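Octaprenyl Pyrophosphate Synthase (Helicobacter pylori, PDB 3TC1) probably catalyses the stepwise condensation of isopentenyl diphosphate units onto an allylic diphosphate to build the long-chain octaprenyl diphosphate, in a magnesium-dependent reaction. Local coordinates at residues K12-S15 / W16-I20; L62-I65 / V66-Q70. One frame throughout, in Å; residues are numbered along the deposited sequence.

Both contacts are local, made between successive turns of one helix, and they face each other: contact 1 lies near the C-terminal end of helix 3-18, contact 2 lies inside the long helix 53-80, and their centres are 12 Å apart. Trp16 does most of the joining. Its CE3 lies 3.4 Å from SD of Met68, and its CZ3 is 3.4 Å from CG2 of Thr64. Alongside, Ile13 CG1 packs 3.6 Å from the same Thr64 methyl, CG2. Contact 2 is buried, about 13 Å from the centre of the chain, on a helix whose C-terminal end leads into a DDxxD sequence, probably the family's first aspartate-rich motif; contact 1 sits about 23 Å from that centre.

Contact 1: K12-S15 / W16-I20; sequences KIAS and WIKEI
The carbonyl oxygen of Ala14 is gripped twice by Lys18, once directly and once through a water. The Lys18 amide N donates to Ala14 O at 3.1 Å, while the water donates to the same oxygen at 2.7 Å and accepts from Lys18 NZ at 3.0 Å. Lys18 can reach back because its chain runs straight out from CG and bends only at the last torsion (chi4 63°), turning the ammonium toward the water. The two preceding bonds of the helix are Trp16 N to Lys12 O at 2.8 Å and Ile17 N to Ile13 O at 3.0 Å. The Trp16 indole lies with one face against the Lys12 carbonyl, whose oxygen is 3.3 Å from CG of Trp16. Lys12 itself sends NZ away to Asp57, in a salt bridge, and to Asn61.

Glu19 N binds Ser15 O through a more bent bond (N-H...O 136°). Beside it, CG of Glu19 comes to 3.0 Å from Ser15 O, brought there by a first torsion (chi1 -64°) that sets CG next to the backbone N. The chain then runs extended, and OE1 makes a salt bridge with Lys111, which also makes a cation-pi contact with the Trp16 ring. This end of helix 3-18 is thus packed on one flank against helix 53-80, through Lys12 and Trp16, while Ile17 touches Phe108 of helix 92-116 and Phe29 of helix 23-29, and Ile20 packs on Leu132 of the second subunit.

Contact 2: L62-I65 / V66-Q70; sequences LCTI and VEMIQ
Leu62 to Gln70 make two turns of regular α-helix, in which each of the amides of Val66, Glu67, Met68 and Ile69 bonds to the carbonyl four residues before it; the shortest is Glu67 N to Cys63 O at 2.9 Å. The turns belong to helix 53-80 of the all-helical polyprenyl synthase fold, and the side chains spaced four apart line up in ridges along it.

One ridge carries Thr64 and Met68, side by side and pointing the same way. Thr64 turns its methyl CG2 forward along the helix, leaving OG1 to bond back to the carbonyl of Leu60. Met68 keeps CG beside its backbone N and runs straight at chi2 (-175°), which brings SD to 4.1 Å from Thr64 CG2. On another flank of the helix Val66 sets CG2 3.4 Å from Leu62 O, and both residues press on Leu127 of helix 121-144 and Met43 of helix 38-44. Glu67 CG, set beside the backbone N, lies 3.2 Å from Cys63 O, and the chain then bends at chi2 (-58°). Glu67 is buried, and its OE2 has a hydrogen bond with Ser40 OG.

Ile65 and Ile69 form a purely apolar pair, also aligned in one direction. Ile69 CG1 lies beyond the carbonyl oxygen of Ile65, 3.2 Å from it, and the chain reaches back along the helix, while the Ile65 methyl CG2, anti to its own N, points forward. Ile69 also touches Val131 of helix 121-144 and Phe166 of helix 152-177. The two isoleucines meet where CD1 of Ile69 comes to 3.9 Å from CG2 of Ile65.

Contact 1: K12-S15 / W16-I20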
loop_
_atom_site.group_PDB
_atom_site.type_symbol
_atom_site.label_atom_id
_atom_site.label_comp_id
_atom_site.label_asym_id
_atom_site.label_seq_id
_atom_site.Cartn_x
_atom_site.Cartn_y
_atom_site.Cartn_z
ATOM N N LYS B 12 -20.813 -3.183 3.098
ATOM C CA LYS B 12 -19.766 -4.052 3.636
ATOM C C LYS B 12 -18.471 -3.257 3.778
ATOM O O LYS B 12 -17.741 -3.403 4.764
ATOM C CB LYS B 12 -19.524 -5.258 2.722
ATOM C CG LYS B 12 -20.508 -6.400 2.921
ATOM C CD LYS B 12 -20.138 -7.611 2.070
ATOM C CE LYS B 12 -20.987 -8.826 2.431
ATOM N NZ LYS B 12 -20.736 -9.277 3.832
ATOM N N ILE B 13 -18.185 -2.424 2.783
ATOM C CA ILE B 13 -16.994 -1.583 2.809
ATOM C C ILE B 13 -17.054 -0.683 4.043
ATOM O O ILE B 13 -16.069 -0.538 4.769
ATOM C CB ILE B 13 -16.907 -0.692 1.550
ATOM C CG1 ILE B 13 -16.743 -1.561 0.304
ATOM C CG2 ILE B 13 -15.737 0.274 1.672
ATOM C CD1 ILE B 13 -16.802 -0.777 -1.006
ATOM N N ALA B 14 -18.219 -0.085 4.279
ATOM C CA ALA B 14 -18.410 0.799 5.425
ATOM C C ALA B 14 -18.234 0.036 6.737
ATOM O O ALA B 14 -17.671 0.558 7.697
ATOM C CB ALA B 14 -19.796 1.437 5.375
ATOM N N SER B 15 -18.726 -1.195 6.779
ATOM C CA SER B 15 -18.600 -2.012 7.976
ATOM C C SER B 15 -17.139 -2.364 8.242
ATOM O O SER B 15 -16.681 -2.324 9.385
ATOM C CB SER B 15 -19.418 -3.296 7.832
ATOM O OG SER B 15 -20.798 -3.000 7.723
ATOM N N TRP B 16 -16.410 -2.712 7.185
ATOM C CA TRP B 16 -15.004 -3.070 7.318
ATOM C C TRP B 16 -14.170 -1.877 7.792
ATOM O O TRP B 16 -13.211 -2.044 8.549
ATOM C CB TRP B 16 -14.470 -3.613 5.983
ATOM C CG TRP B 16 -14.955 -5.012 5.660
ATOM C CD1 TRP B 16 -15.871 -5.747 6.363
ATOM C CD2 TRP B 16 -14.536 -5.838 4.567
ATOM N NE1 TRP B 16 -16.045 -6.982 5.776
ATOM C CE2 TRP B 16 -15.238 -7.063 4.672
ATOM C CE3 TRP B 16 -13.633 -5.666 3.511
ATOM C CZ2 TRP B 16 -15.065 -8.110 3.758
ATOM C CZ3 TRP B 16 -13.460 -6.714 2.599
ATOM C CH2 TRP B 16 -14.175 -7.917 2.733
ATOM N N ILE B 17 -14.530 -0.674 7.350
ATOM C CA ILE B 17 -13.807 0.521 7.782
ATOM C C ILE B 17 -14.083 0.745 9.267
ATOM O O ILE B 17 -13.181 1.083 10.026
ATOM C CB ILE B 17 -14.237 1.782 6.982
ATOM C CG1 ILE B 17 -13.699 1.696 5.556
ATOM C CG2 ILE B 17 -13.707 3.053 7.657
ATOM C CD1 ILE B 17 -12.189 1.638 5.473
ATOM N N LYS B 18 -15.331 0.549 9.682
ATOM C CA LYS B 18 -15.684 0.721 11.089
ATOM C C LYS B 18 -14.985 -0.321 11.964
ATOM O O LYS B 18 -14.721 -0.072 13.139
ATOM C CB LYS B 18 -17.199 0.622 11.289
ATOM C CG LYS B 18 -17.977 1.856 10.856
ATOM C CD LYS B 18 -19.458 1.695 11.168
ATOM C CE LYS B 18 -20.253 2.958 10.856
ATOM N NZ LYS B 18 -20.225 3.316 9.411
ATOM N N GLU B 19 -14.696 -1.488 11.397
ATOM C CA GLU B 19 -14.018 -2.544 12.143
ATOM C C GLU B 19 -12.579 -2.159 12.480
ATOM O O GLU B 19 -11.964 -2.753 13.366
ATOM C CB GLU B 19 -14.037 -3.858 11.353
ATOM C CG GLU B 19 -15.444 -4.409 11.143
ATOM C CD GLU B 19 -15.481 -5.745 10.404
ATOM O OE1 GLU B 19 -14.468 -6.140 9.787
ATOM O OE2 GLU B 19 -16.545 -6.396 10.435
ATOM N N ILE B 20 -12.044 -1.165 11.779
ATOM C CA ILE B 20 -10.681 -0.713 12.036
ATOM C C ILE B 20 -10.679 0.099 13.333
ATOM O O ILE B 20 -9.639 0.292 13.964
ATOM C CB ILE B 20 -10.151 0.136 10.862
ATOM C CG1 ILE B 20 -10.204 -0.697 9.578
ATOM C CG2 ILE B 20 -8.716 0.575 11.128
ATOM C CD1 ILE B 20 -9.733 0.028 8.340
HETATM O O HOH W 1 -17.838 3.288 7.607
#

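Contact 2: L62-I65 / V66-Q70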
loop_
_atom_site.group_PDB
_atom_site.type_symbol
_atom_site.label_atom_id
_atom_site.label_comp_id
_atom_site.label_asym_id
_atom_site.label_seq_id
_atom_site.Cartn_x
_atom_site.Cartn_y
_atom_site.Cartn_z
ATOM N N LEU B 62 -15.936 -11.004 -1.684
ATOM C CA LEU B 62 -14.915 -10.948 -2.723
ATOM C C LEU B 62 -14.999 -9.635 -3.491
ATOM O O LEU B 62 -13.972 -9.026 -3.819
ATOM C CB LEU B 62 -15.069 -12.123 -3.695
ATOM C CG LEU B 62 -13.983 -12.219 -4.777
ATOM C CD1 LEU B 62 -12.625 -12.376 -4.118
ATOM C CD2 LEU B 62 -14.252 -13.417 -5.688
ATOM N N CYS B 63 -16.224 -9.211 -3.796
ATOM C CA CYS B 63 -16.441 -7.958 -4.517
ATOM C C CYS B 63 -15.970 -6.790 -3.653
ATOM O O CYS B 63 -15.425 -5.810 -4.153
ATOM C CB CYS B 63 -17.924 -7.778 -4.851
ATOM S SG CYS B 63 -18.564 -8.899 -6.122
ATOM N N THR B 64 -16.185 -6.903 -2.349
ATOM C CA THR B 64 -15.779 -5.855 -1.428
ATOM C C THR B 64 -14.257 -5.725 -1.443
ATOM O O THR B 64 -13.723 -4.617 -1.489
ATOM C CB THR B 64 -16.279 -6.158 -0.003
ATOM O OG1 THR B 64 -17.707 -6.277 -0.025
ATOM C CG2 THR B 64 -15.893 -5.035 0.953
ATOM N N ILE B 65 -13.568 -6.863 -1.411
ATOM C CA ILE B 65 -12.110 -6.902 -1.451
ATOM C C ILE B 65 -11.615 -6.235 -2.737
ATOM O O ILE B 65 -10.702 -5.408 -2.711
ATOM C CB ILE B 65 -11.601 -8.370 -1.412
ATOM C CG1 ILE B 65 -11.830 -8.960 -0.019
ATOM C CG2 ILE B 65 -10.125 -8.439 -1.803
ATOM C CD1 ILE B 65 -11.610 -10.469 0.047
ATOM N N VAL B 66 -12.225 -6.594 -3.862
ATOM C CA VAL B 66 -11.830 -6.015 -5.141
ATOM C C VAL B 66 -12.053 -4.499 -5.211
ATOM O O VAL B 66 -11.203 -3.768 -5.720
ATOM C CB VAL B 66 -12.571 -6.706 -6.308
ATOM C CG1 VAL B 66 -12.403 -5.906 -7.598
ATOM C CG2 VAL B 66 -12.011 -8.121 -6.503
ATOM N N GLU B 67 -13.185 -4.021 -4.707
ATOM C CA GLU B 67 -13.459 -2.585 -4.742
ATOM C C GLU B 67 -12.515 -1.811 -3.810
ATOM O O GLU B 67 -12.129 -0.678 -4.105
ATOM C CB GLU B 67 -14.915 -2.300 -4.351
ATOM C CG GLU B 67 -15.977 -2.868 -5.311
ATOM C CD GLU B 67 -15.844 -2.361 -6.752
ATOM O OE1 GLU B 67 -15.089 -1.398 -6.998
ATOM O OE2 GLU B 67 -16.511 -2.929 -7.645
ATOM N N MET B 68 -12.142 -2.418 -2.685
ATOM C CA MET B 68 -11.241 -1.744 -1.755
ATOM C C MET B 68 -9.840 -1.644 -2.336
ATOM O O MET B 68 -9.139 -0.653 -2.125
ATOM C CB MET B 68 -11.236 -2.458 -0.401
ATOM C CG MET B 68 -12.519 -2.194 0.362
ATOM S SD MET B 68 -12.561 -2.855 2.015
ATOM C CE MET B 68 -11.429 -1.757 2.855
ATOM N N ILE B 69 -9.441 -2.669 -3.083
ATOM C CA ILE B 69 -8.140 -2.677 -3.740
ATOM C C ILE B 69 -8.149 -1.568 -4.792
ATOM O O ILE B 69 -7.198 -0.790 -4.906
ATOM C CB ILE B 69 -7.878 -4.037 -4.433
ATOM C CG1 ILE B 69 -7.553 -5.097 -3.376
ATOM C CG2 ILE B 69 -6.747 -3.914 -5.445
ATOM C CD1 ILE B 69 -7.540 -6.511 -3.919
ATOM N N GLN B 70 -9.227 -1.508 -5.566
ATOM C CA GLN B 70 -9.360 -0.487 -6.600
ATOM C C GLN B 70 -9.268 0.904 -5.961
ATOM O O GLN B 70 -8.568 1.778 -6.464
ATOM C CB GLN B 70 -10.704 -0.642 -7.332
ATOM C CG GLN B 70 -10.987 0.438 -8.378
ATOM C CD GLN B 70 -9.965 0.456 -9.502
ATOM O OE1 GLN B 70 -9.154 -0.459 -9.630
ATOM N NE2 GLN B 70 -10.007 1.499 -10.332
#